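Local coordinates for Slr0280 protein (Synechocystis sp., PDB 5H3K), which is of unknown function but belongs to the phosphodiester glycosidase (NAGPA) family, and so may act on sugars in phosphodiester linkage, at residues 413-416 against 422-425; 431-436 against 441-446. All coordinates share one frame; numbering follows the deposited sequence.

Interaction 1. Residues 413-416 against 422-425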
loop_
_atom_site.group_PDB
_atom_site.type_symbol
_atom_site.label_atom_id
_atom_site.label_comp_id
_atom_site.label_asym_id
_atom_site.label_seq_id
_atom_site.Cartn_x
_atom_site.Cartn_y
_atom_site.Cartn_z
ATOM N N ALA A 413 2.801 5.260 -30.170
ATOM C CA ALA A 413 2.989 5.515 -28.738
ATOM C C ALA A 413 3.767 6.804 -28.525
ATOM O O ALA A 413 4.482 7.275 -29.418
ATOM C CB ALA A 413 3.695 4.345 -28.068
ATOM N N ARG A 414 3.625 7.392 -27.346
ATOM C CA ARG A 414 4.323 8.630 -27.050
ATOM C C ARG A 414 4.973 8.468 -25.679
ATOM O O ARG A 414 4.411 7.809 -24.791
ATOM C CB ARG A 414 3.325 9.789 -27.066
ATOM C CG ARG A 414 3.908 11.139 -27.395
ATOM C CD ARG A 414 2.796 12.154 -27.685
ATOM N NE ARG A 414 2.032 12.538 -26.497
ATOM C CZ ARG A 414 2.371 13.535 -25.687
ATOM N NH1 ARG A 414 3.481 14.240 -25.913
ATOM N NH2 ARG A 414 1.609 13.819 -24.640
ATOM N N TYR A 415 6.166 9.030 -25.522
ATOM C CA TYR A 415 6.893 8.983 -24.263
ATOM C C TYR A 415 7.374 10.382 -23.911
ATOM O O TYR A 415 8.101 11.011 -24.681
ATOM C CB TYR A 415 8.068 8.014 -24.352
ATOM C CG TYR A 415 7.629 6.572 -24.395
ATOM C CD1 TYR A 415 7.337 5.885 -23.219
ATOM C CD2 TYR A 415 7.478 5.899 -25.606
ATOM C CE1 TYR A 415 6.921 4.553 -23.245
ATOM C CE2 TYR A 415 7.058 4.563 -25.648
ATOM C CZ TYR A 415 6.782 3.899 -24.460
ATOM O OH TYR A 415 6.361 2.581 -24.498
ATOM N N THR A 416 6.947 10.867 -22.748
ATOM C CA THR A 416 7.241 12.230 -22.310
ATOM C C THR A 416 8.262 12.158 -21.176
ATOM O O THR A 416 8.637 11.058 -20.757
ATOM C CB THR A 416 5.967 12.957 -21.862
ATOM O OG1 THR A 416 5.553 12.475 -20.571
ATOM C CG2 THR A 416 4.858 12.761 -22.879
ATOM N N SER A 422 15.168 8.597 -20.348
ATOM C CA SER A 422 15.435 7.846 -21.576
ATOM C C SER A 422 14.365 6.821 -21.936
ATOM O O SER A 422 13.518 6.468 -21.112
ATOM C CB SER A 422 16.810 7.164 -21.503
ATOM O OG SER A 422 16.729 5.925 -20.822
ATOM N N TYR A 423 14.409 6.355 -23.178
ATOM C CA TYR A 423 13.548 5.277 -23.634
ATOM C C TYR A 423 14.381 4.149 -24.238
ATOM O O TYR A 423 15.306 4.396 -25.013
ATOM C CB TYR A 423 12.526 5.792 -24.654
ATOM C CG TYR A 423 11.757 4.680 -25.325
ATOM C CD1 TYR A 423 10.766 3.982 -24.644
ATOM C CD2 TYR A 423 12.021 4.318 -26.641
ATOM C CE1 TYR A 423 10.066 2.949 -25.251
ATOM C CE2 TYR A 423 11.322 3.292 -27.259
ATOM C CZ TYR A 423 10.342 2.611 -26.564
ATOM O OH TYR A 423 9.651 1.585 -27.177
ATOM N N ILE A 424 14.068 2.914 -23.860
ATOM C CA ILE A 424 14.692 1.735 -24.453
ATOM C C ILE A 424 13.606 0.976 -25.192
ATOM O O ILE A 424 12.547 0.715 -24.613
ATOM C CB ILE A 424 15.285 0.816 -23.361
ATOM C CG1 ILE A 424 16.364 1.548 -22.572
ATOM C CG2 ILE A 424 15.828 -0.464 -23.974
ATOM C CD1 ILE A 424 16.869 0.781 -21.365
ATOM N N PRO A 425 13.847 0.617 -26.472
ATOM C CA PRO A 425 12.754 0.029 -27.261
ATOM C C PRO A 425 12.198 -1.243 -26.629
ATOM O O PRO A 425 12.966 -2.057 -26.117
ATOM C CB PRO A 425 13.396 -0.262 -28.631
ATOM C CG PRO A 425 14.869 -0.110 -28.439
ATOM C CD PRO A 425 15.076 0.803 -27.270
#
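Y415 and Y423 lay their rings against each other in an offset stack, the centroids 4.4 Å apart and the planes 30° from parallel. The Y415 side chain leaves the backbone toward the 422-425 segment, its CG beside the backbone N and anti to the carbonyl carbon (chi1 -71°). CB itself makes no contact with 422-425 and only aims the ring at it. CG is the first atom to meet it, lying 4.1 Å from Y423 CD1. Contact tightens along one side of the ring: Y415 CD2 is 3.9 Å from both Y423 CD1 and CE1, and Y415 CE2 comes to 3.4 Å from Y423 CE1. That same Y423 CE1 sits over a face of the Y415 ring, displaced toward its rim, and is 3.5 Å from Y415 CZ. At the tip, Y415 OH passes 3.8 Å from Y423 CE1 and takes its polar partners elsewhere, the carbonyl O of S405 and NH2 of R466. Y423 OH also bonds R466 NH2, and in addition E430 OE2 and L426 N, so both buried hydroxyls are satisfied and both rings are anchored at their far ends. A leucine here has no flat face for Y423 to stack on, so that ring would probably be freer to turn, and the S405 carbonyl and R466 would lose this hydroxyl as a partner. Both tyrosines also touch I464 of strand 460-466, the neighbour of strand 411-415 in its sheet, whereas Y423 starts from a short strand paired with 454-455. The stack is thus buried aromatic core packing that joins two separate sheets of an all-beta region.

Interaction 2. Residues 431-436 against 441-446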
loop_
_atom_site.group_PDB
_atom_site.type_symbol
_atom_site.label_atom_id
_atom_site.label_comp_id
_atom_site.label_asym_id
_atom_site.label_seq_id
_atom_site.Cartn_x
_atom_site.Cartn_y
_atom_site.Cartn_z
ATOM N N GLN A 431 10.164 2.710 -35.014
ATOM C CA GLN A 431 10.669 3.978 -35.533
ATOM C C GLN A 431 10.472 5.037 -34.456
ATOM O O GLN A 431 9.400 5.100 -33.845
ATOM C CB GLN A 431 9.903 4.391 -36.789
ATOM C CG GLN A 431 10.389 3.727 -38.069
ATOM C CD GLN A 431 11.786 4.181 -38.468
ATOM O OE1 GLN A 431 12.047 5.375 -38.635
ATOM N NE2 GLN A 431 12.691 3.228 -38.618
ATOM N N VAL A 432 11.486 5.863 -34.216
ATOM C CA VAL A 432 11.331 6.952 -33.252
ATOM C C VAL A 432 11.437 8.315 -33.923
ATOM O O VAL A 432 12.298 8.530 -34.786
ATOM C CB VAL A 432 12.327 6.848 -32.062
ATOM C CG1 VAL A 432 13.769 6.852 -32.546
ATOM C CG2 VAL A 432 12.092 7.991 -31.040
ATOM N N TYR A 433 10.551 9.230 -33.523
ATOM C CA TYR A 433 10.624 10.622 -33.945
ATOM C C TYR A 433 10.871 11.461 -32.709
ATOM O O TYR A 433 10.090 11.404 -31.745
ATOM C CB TYR A 433 9.320 11.048 -34.624
ATOM C CG TYR A 433 8.973 10.192 -35.822
ATOM C CD1 TYR A 433 9.260 10.616 -37.114
ATOM C CD2 TYR A 433 8.372 8.946 -35.663
ATOM C CE1 TYR A 433 8.946 9.822 -38.218
ATOM C CE2 TYR A 433 8.059 8.143 -36.758
ATOM C CZ TYR A 433 8.347 8.588 -38.029
ATOM O OH TYR A 433 8.023 7.792 -39.104
ATOM N N VAL A 434 11.966 12.217 -32.726
ATOM C CA VAL A 434 12.327 13.062 -31.598
ATOM C C VAL A 434 11.649 14.421 -31.748
ATOM O O VAL A 434 11.755 15.063 -32.799
ATOM C CB VAL A 434 13.854 13.246 -31.492
ATOM C CG1 VAL A 434 14.199 14.061 -30.261
ATOM C CG2 VAL A 434 14.548 11.896 -31.446
ATOM N N VAL A 435 10.936 14.848 -30.708
ATOM C CA VAL A 435 10.256 16.143 -30.714
ATOM C C VAL A 435 10.865 17.037 -29.634
ATOM O O VAL A 435 11.016 16.625 -28.480
ATOM C CB VAL A 435 8.731 15.989 -30.501
ATOM C CG1 VAL A 435 8.045 17.344 -30.586
ATOM C CG2 VAL A 435 8.142 15.027 -31.534
ATOM N N GLN A 436 11.260 18.247 -30.019
ATOM C CA GLN A 436 11.799 19.217 -29.072
ATOM C C GLN A 436 11.121 20.540 -29.318
ATOM O O GLN A 436 11.081 21.007 -30.449
ATOM C CB GLN A 436 13.309 19.376 -29.247
ATOM C CG GLN A 436 14.109 18.124 -28.977
ATOM C CD GLN A 436 15.602 18.329 -29.170
ATOM O OE1 GLN A 436 16.170 17.952 -30.201
ATOM N NE2 GLN A 436 16.247 18.925 -28.175
ATOM N N THR A 441 12.783 16.892 -34.677
ATOM C CA THR A 441 14.187 17.222 -34.855
ATOM C C THR A 441 15.005 16.051 -35.406
ATOM O O THR A 441 16.090 16.254 -35.951
ATOM C CB THR A 441 14.796 17.719 -33.546
ATOM O OG1 THR A 441 16.130 18.172 -33.792
ATOM C CG2 THR A 441 14.826 16.598 -32.544
ATOM N N ALA A 442 14.489 14.831 -35.273
ATOM C CA ALA A 442 15.195 13.646 -35.757
ATOM C C ALA A 442 14.256 12.456 -35.924
ATOM O O ALA A 442 13.180 12.426 -35.328
ATOM C CB ALA A 442 16.354 13.297 -34.814
ATOM N N GLN A 443 14.654 11.501 -36.761
ATOM C CA GLN A 443 13.964 10.216 -36.887
ATOM C C GLN A 443 15.029 9.128 -36.954
ATOM O O GLN A 443 16.029 9.291 -37.662
ATOM C CB GLN A 443 13.087 10.162 -38.145
ATOM C CG GLN A 443 12.570 8.755 -38.493
ATOM C CD GLN A 443 11.735 8.716 -39.770
ATOM O OE1 GLN A 443 11.563 9.731 -40.446
ATOM N NE2 GLN A 443 11.213 7.532 -40.107
ATOM N N TYR A 444 14.831 8.042 -36.204
ATOM C CA TYR A 444 15.764 6.913 -36.208
ATOM C C TYR A 444 15.019 5.592 -36.139
ATOM O O TYR A 444 13.950 5.509 -35.528
ATOM C CB TYR A 444 16.692 6.942 -34.993
ATOM C CG TYR A 444 17.440 8.217 -34.755
ATOM C CD1 TYR A 444 18.522 8.572 -35.551
ATOM C CD2 TYR A 444 17.100 9.047 -33.700
ATOM C CE1 TYR A 444 19.225 9.743 -35.317
ATOM C CE2 TYR A 444 17.797 10.219 -33.456
ATOM C CZ TYR A 444 18.858 10.564 -34.268
ATOM O OH TYR A 444 19.546 11.732 -34.013
ATOM N N PRO A 445 15.601 4.536 -36.734
ATOM C CA PRO A 445 15.077 3.191 -36.502
ATOM C C PRO A 445 15.604 2.676 -35.169
ATOM O O PRO A 445 16.726 3.016 -34.784
ATOM C CB PRO A 445 15.683 2.387 -37.652
ATOM C CG PRO A 445 17.012 3.071 -37.900
ATOM C CD PRO A 445 16.747 4.538 -37.666
ATOM N N LEU A 446 14.787 1.911 -34.453
ATOM C CA LEU A 446 15.237 1.208 -33.257
ATOM C C LEU A 446 14.959 -0.260 -33.527
ATOM O O LEU A 446 13.861 -0.751 -33.235
ATOM C CB LEU A 446 14.464 1.675 -32.020
ATOM C CG LEU A 446 14.577 3.147 -31.649
ATOM C CD1 LEU A 446 13.614 3.483 -30.498
ATOM C CD2 LEU A 446 16.008 3.485 -31.278
HETATM O O HOH W 1 18.288 18.689 -31.877
#
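Q443 reaches across the hairpin to Q431 with its amide turned 71° from the other amide plane. NE2 of Q443 donates to OE1 of Q431 at 2.7 Å; the bond lies in the plane of the donor amide but is tilted from the plane of the accepting carbonyl. The two side chains get there differently: Q443 is extended beyond CG, while Q431 bends at chi2 (-67°), which also brings its NE2 to 3.3 Å from P445 CB. Alongside Q443, pointing the same way, runs Y433, with ring and amide planes 37° apart; Q443 CG makes an off-centre CH-pi contact 4.3 Å from the Y433 ring centroid.

On the face bearing V432, V434, A442 and Y444 the contacts are apolar. V432 CG1 lies at the edge of the Y444 ring, 3.8 Å from Y444 CB, and also packs 3.9 Å from L446 CG. V434 sets CG2 against A442 CB and presses CG1 tightly on T441 CG2, 3.5 Å away. Paired backbone bonds join V432 and Y444, and further ones run from V434 N to A442 O and from T441 N to V434 O. Near the turn, one water bridges Q436 OE1 and T441 OG1.

The ladder thus separates two chemistries: an amide-to-amide hydrogen bond beside an aromatic ring on one face, and on the other buried valines packed on M454 and L462, with A442 and exposed Y444 on the outer strand, implying hydrophobic contact toward the core.

In the fold
Interactions 1 and 2 follow each other along the chain, with centres about 10 Å apart, and meet at L446. L446 CD1 lies 4.0 Å from Y423 CE2, and L446 CB lies 4.0 Å from P425 CG, so the end of the hairpin packs directly on the 422-425 segment. Strand 460-466 stands between strands 411-415 and 430-436 in one mixed sheet, and its L462 and I464 touch side chains of both contacts. M454 connects them too, pairing its backbone with Y423 and packing on V432, V434, Y444 and L446 of the hairpin. E430 OE2 hydrogen-bonds the Y423 hydroxyl, while its backbone bonds to L446. No ligand marks an active site here.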